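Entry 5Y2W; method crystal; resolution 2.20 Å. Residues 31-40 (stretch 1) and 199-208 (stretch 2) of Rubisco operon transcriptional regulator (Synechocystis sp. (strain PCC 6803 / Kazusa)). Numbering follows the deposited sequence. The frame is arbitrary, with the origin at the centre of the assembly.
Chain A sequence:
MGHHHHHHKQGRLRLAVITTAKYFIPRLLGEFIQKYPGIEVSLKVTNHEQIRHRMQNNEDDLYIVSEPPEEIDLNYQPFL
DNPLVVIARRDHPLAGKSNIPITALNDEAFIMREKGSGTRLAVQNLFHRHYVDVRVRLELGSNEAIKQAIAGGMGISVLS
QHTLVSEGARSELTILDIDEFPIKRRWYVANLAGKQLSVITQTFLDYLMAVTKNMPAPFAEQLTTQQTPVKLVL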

# COMPACT_ATOMS: atom_id res chain seq x y z
N GLU A 31 -1.47 21.01 -3.16
CA GLU A 31 -1.85 22.40 -3.01
C GLU A 31 -1.11 22.98 -1.80
O GLU A 31 -0.50 24.05 -1.88
CB GLU A 31 -3.38 22.55 -2.90
CG GLU A 31 -3.89 24.00 -3.07
CD GLU A 31 -4.52 24.32 -4.43
OE1 GLU A 31 -4.67 23.40 -5.26
OE2 GLU A 31 -4.88 25.51 -4.69
N PHE A 32 -1.11 22.24 -0.69
CA PHE A 32 -0.54 22.75 0.55
C PHE A 32 0.92 23.15 0.35
O PHE A 32 1.33 24.20 0.79
CB PHE A 32 -0.67 21.70 1.65
CG PHE A 32 -0.09 22.11 2.99
CD1 PHE A 32 -0.79 22.97 3.82
CD2 PHE A 32 1.12 21.61 3.42
CE1 PHE A 32 -0.27 23.33 5.06
CE2 PHE A 32 1.64 21.95 4.67
CZ PHE A 32 0.94 22.82 5.49
N ILE A 33 1.68 22.33 -0.33
CA ILE A 33 3.12 22.52 -0.46
C ILE A 33 3.51 23.63 -1.42
O ILE A 33 4.61 24.19 -1.30
CB ILE A 33 3.72 21.16 -0.85
CG1 ILE A 33 3.51 20.21 0.31
CG2 ILE A 33 5.17 21.22 -1.30
CD1 ILE A 33 3.82 18.81 -0.10
N GLN A 34 2.62 23.94 -2.37
CA GLN A 34 2.79 25.09 -3.24
C GLN A 34 2.62 26.36 -2.42
O GLN A 34 3.34 27.33 -2.61
CB GLN A 34 1.75 25.10 -4.33
CG GLN A 34 1.91 23.97 -5.29
CD GLN A 34 0.73 23.86 -6.22
OE1 GLN A 34 -0.41 24.11 -5.82
NE2 GLN A 34 0.99 23.47 -7.46
N LYS A 35 1.65 26.33 -1.52
CA LYS A 35 1.35 27.43 -0.63
C LYS A 35 2.44 27.69 0.40
O LYS A 35 2.64 28.82 0.81
CB LYS A 35 -0.01 27.21 0.05
CG LYS A 35 -0.46 28.40 0.86
CD LYS A 35 -1.96 28.47 1.06
CE LYS A 35 -2.31 29.76 1.78
NZ LYS A 35 -3.55 30.39 1.24
N TYR A 36 3.16 26.64 0.81
CA TYR A 36 4.25 26.76 1.79
C TYR A 36 5.41 25.98 1.25
O TYR A 36 5.60 24.83 1.60
CB TYR A 36 3.83 26.24 3.17
CG TYR A 36 2.57 26.89 3.69
CD1 TYR A 36 2.60 28.12 4.34
CD2 TYR A 36 1.33 26.28 3.51
CE1 TYR A 36 1.43 28.72 4.80
CE2 TYR A 36 0.15 26.87 3.95
CZ TYR A 36 0.20 28.10 4.60
OH TYR A 36 -0.96 28.68 5.06
N PRO A 37 6.19 26.60 0.37
CA PRO A 37 7.35 25.95 -0.24
C PRO A 37 8.52 25.64 0.70
O PRO A 37 9.45 24.91 0.31
CB PRO A 37 7.77 26.94 -1.33
CG PRO A 37 6.52 27.66 -1.69
CD PRO A 37 5.78 27.81 -0.38
N GLY A 38 8.50 26.18 1.91
CA GLY A 38 9.54 25.83 2.88
C GLY A 38 9.29 24.50 3.58
O GLY A 38 10.22 23.90 4.12
N ILE A 39 8.04 24.04 3.56
CA ILE A 39 7.63 22.93 4.40
C ILE A 39 7.93 21.55 3.79
O ILE A 39 7.49 21.19 2.69
CB ILE A 39 6.14 23.04 4.79
CG1 ILE A 39 5.86 24.42 5.40
CG2 ILE A 39 5.76 21.96 5.79
CD1 ILE A 39 6.83 24.83 6.49
N GLU A 40 8.69 20.77 4.55
CA GLU A 40 8.94 19.39 4.24
C GLU A 40 7.88 18.51 4.95
O GLU A 40 7.44 18.82 6.07
CB GLU A 40 10.36 19.02 4.67
CG GLU A 40 11.40 19.91 4.01
CD GLU A 40 12.81 19.45 4.27
OE1 GLU A 40 13.02 18.65 5.19
OE2 GLU A 40 13.72 19.88 3.54
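Stretch 2 199-208: VITQTFLDYL

Stretch 2 is helical from Val-199 to Leu-208, and the helix runs on past its last residue. Its backbone evidence is an unbroken series of i to i+4 hydrogen bonds, from Thr-203 N to Val-199 O at 2.9 Å through to Leu-208 N to Phe-204 O at 2.7 Å. Stretch 1 enters as the last part of a helix, residues 31-35; Tyr-36 leaves helical phi/psi at -134/83, and a type I turn from Tyr-36 to Ile-39, closed by Ile-39 N to Tyr-36 O at 3.2 Å, redirects the chain into a strand.

The two helix axes approach to 11.5 Å and cross at 132°, so the N-to-C directions are closer to antiparallel than to parallel. The register agrees: Phe-32 CA is nearest Tyr-207 CA at 7.5 Å, whereas Ile-39 CA, later in stretch 1, is nearest Ile-200 CA at 7.8 Å, near the start of stretch 2. Spacings of three and four residues place Ile-200, Thr-203, Phe-204 and Tyr-207 along one side of the helix, and these four make all of its contacts with stretch 1.

Aromatic packing centres on Phe-32, which points toward stretch 2 with chi1 at 179° (t) and has 101 Å² covered, the most of any residue here. Phe-204 presents its ring edge to the Phe-32 face: the centroids are 5.0 Å apart and the planes meet at 87°. The Phe-32 and Tyr-207 rings are oblique, with centroids 5.3 Å apart and planes at 44°, yet they touch closely, Phe-32 CD1 lying 3.5 Å from Tyr-207 CD2.

Other apolar contacts extend this packing. Phe-32 CZ lies 3.8 Å from Phe-204 CB, and Phe-32 CE1 comes within 3.6 Å of Phe-204 CA, so the ring reaches the helix backbone itself. Beyond the turn, Ile-39 CG2 meets Ile-200 CG2 at 3.6 Å.

Polar atoms take part without any hydrogen bond between the stretches. Tyr-36 OH is 3.3 Å from the methyl carbon Thr-203 CG2, and Tyr-207 OH is 3.0 Å from Glu-31 CB; both hydroxyls face carbon in these contacts, and that of Tyr-207 is hydrogen-bonded elsewhere in the structure. Thr-203 OG1 instead donates to its own helix, at Val-199 O, over a very short 2.3 Å. The contact buries 400 Å², both sides summed, with no hydrogen bond across it; its side-chain packing is mostly apolar, with the two tyrosine hydroxyls set against carbon.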

# COMPACT_ATOMS: atom_id res chain seq x y z
N VAL A 199 3.40 25.30 14.81
CA VAL A 199 2.72 26.24 13.91
C VAL A 199 2.55 25.63 12.52
O VAL A 199 1.58 25.91 11.84
CB VAL A 199 3.52 27.59 13.84
CG1 VAL A 199 5.00 27.36 13.53
CG2 VAL A 199 2.88 28.57 12.85
N ILE A 200 3.51 24.79 12.11
CA ILE A 200 3.43 24.08 10.82
C ILE A 200 2.24 23.11 10.86
O ILE A 200 1.32 23.18 10.03
CB ILE A 200 4.70 23.25 10.52
CG1 ILE A 200 5.98 24.08 10.66
CG2 ILE A 200 4.60 22.66 9.12
CD1 ILE A 200 7.09 23.33 11.41
N THR A 201 2.27 22.24 11.87
CA THR A 201 1.18 21.33 12.22
C THR A 201 -0.17 22.04 12.33
O THR A 201 -1.18 21.60 11.74
CB THR A 201 1.47 20.66 13.57
OG1 THR A 201 2.74 20.02 13.52
CG2 THR A 201 0.38 19.63 13.90
N GLN A 202 -0.20 23.14 13.07
CA GLN A 202 -1.46 23.87 13.22
C GLN A 202 -1.89 24.39 11.86
O GLN A 202 -3.09 24.44 11.54
CB GLN A 202 -1.33 25.03 14.23
CG GLN A 202 -2.64 25.79 14.45
CD GLN A 202 -3.66 24.94 15.18
OE1 GLN A 202 -3.35 24.31 16.18
NE2 GLN A 202 -4.88 24.90 14.67
N THR A 203 -0.93 24.80 11.04
CA THR A 203 -1.30 25.40 9.73
C THR A 203 -1.93 24.31 8.82
O THR A 203 -2.88 24.56 8.10
CB THR A 203 -0.08 26.01 8.99
OG1 THR A 203 0.71 26.80 9.90
CG2 THR A 203 -0.50 26.84 7.80
N PHE A 204 -1.37 23.10 8.89
CA PHE A 204 -1.84 22.02 8.01
C PHE A 204 -3.26 21.63 8.39
O PHE A 204 -4.13 21.46 7.52
CB PHE A 204 -0.93 20.77 8.06
CG PHE A 204 -1.47 19.64 7.21
CD1 PHE A 204 -1.48 19.75 5.82
CD2 PHE A 204 -2.08 18.54 7.79
CE1 PHE A 204 -2.04 18.76 5.04
CE2 PHE A 204 -2.64 17.54 6.99
CZ PHE A 204 -2.61 17.66 5.62
N LEU A 205 -3.48 21.55 9.71
CA LEU A 205 -4.73 21.15 10.31
C LEU A 205 -5.86 22.04 9.88
O LEU A 205 -6.92 21.55 9.41
CB LEU A 205 -4.56 21.14 11.83
CG LEU A 205 -5.74 20.72 12.73
CD1 LEU A 205 -6.27 19.32 12.36
CD2 LEU A 205 -5.34 20.75 14.21
N ASP A 206 -5.63 23.34 9.96
CA ASP A 206 -6.63 24.31 9.51
C ASP A 206 -6.80 24.21 8.02
O ASP A 206 -7.90 24.41 7.52
CB ASP A 206 -6.20 25.77 9.85
CG ASP A 206 -6.07 26.02 11.35
OD1 ASP A 206 -6.75 25.34 12.13
OD2 ASP A 206 -5.28 26.87 11.76
N TYR A 207 -5.71 23.95 7.30
CA TYR A 207 -5.80 23.78 5.84
C TYR A 207 -6.69 22.56 5.47
O TYR A 207 -7.64 22.63 4.65
CB TYR A 207 -4.39 23.68 5.22
CG TYR A 207 -4.43 23.25 3.76
CD1 TYR A 207 -4.84 24.13 2.76
CD2 TYR A 207 -4.13 21.94 3.39
CE1 TYR A 207 -4.92 23.73 1.43
CE2 TYR A 207 -4.21 21.52 2.07
CZ TYR A 207 -4.60 22.42 1.10
OH TYR A 207 -4.66 21.97 -0.20
N LEU A 208 -6.40 21.45 6.14
CA LEU A 208 -7.19 20.22 5.95
C LEU A 208 -8.66 20.47 6.23
O LEU A 208 -9.53 20.13 5.41
CB LEU A 208 -6.66 19.11 6.88
CG LEU A 208 -7.35 17.73 6.82
CD1 LEU A 208 -7.32 17.09 5.42
CD2 LEU A 208 -6.68 16.80 7.80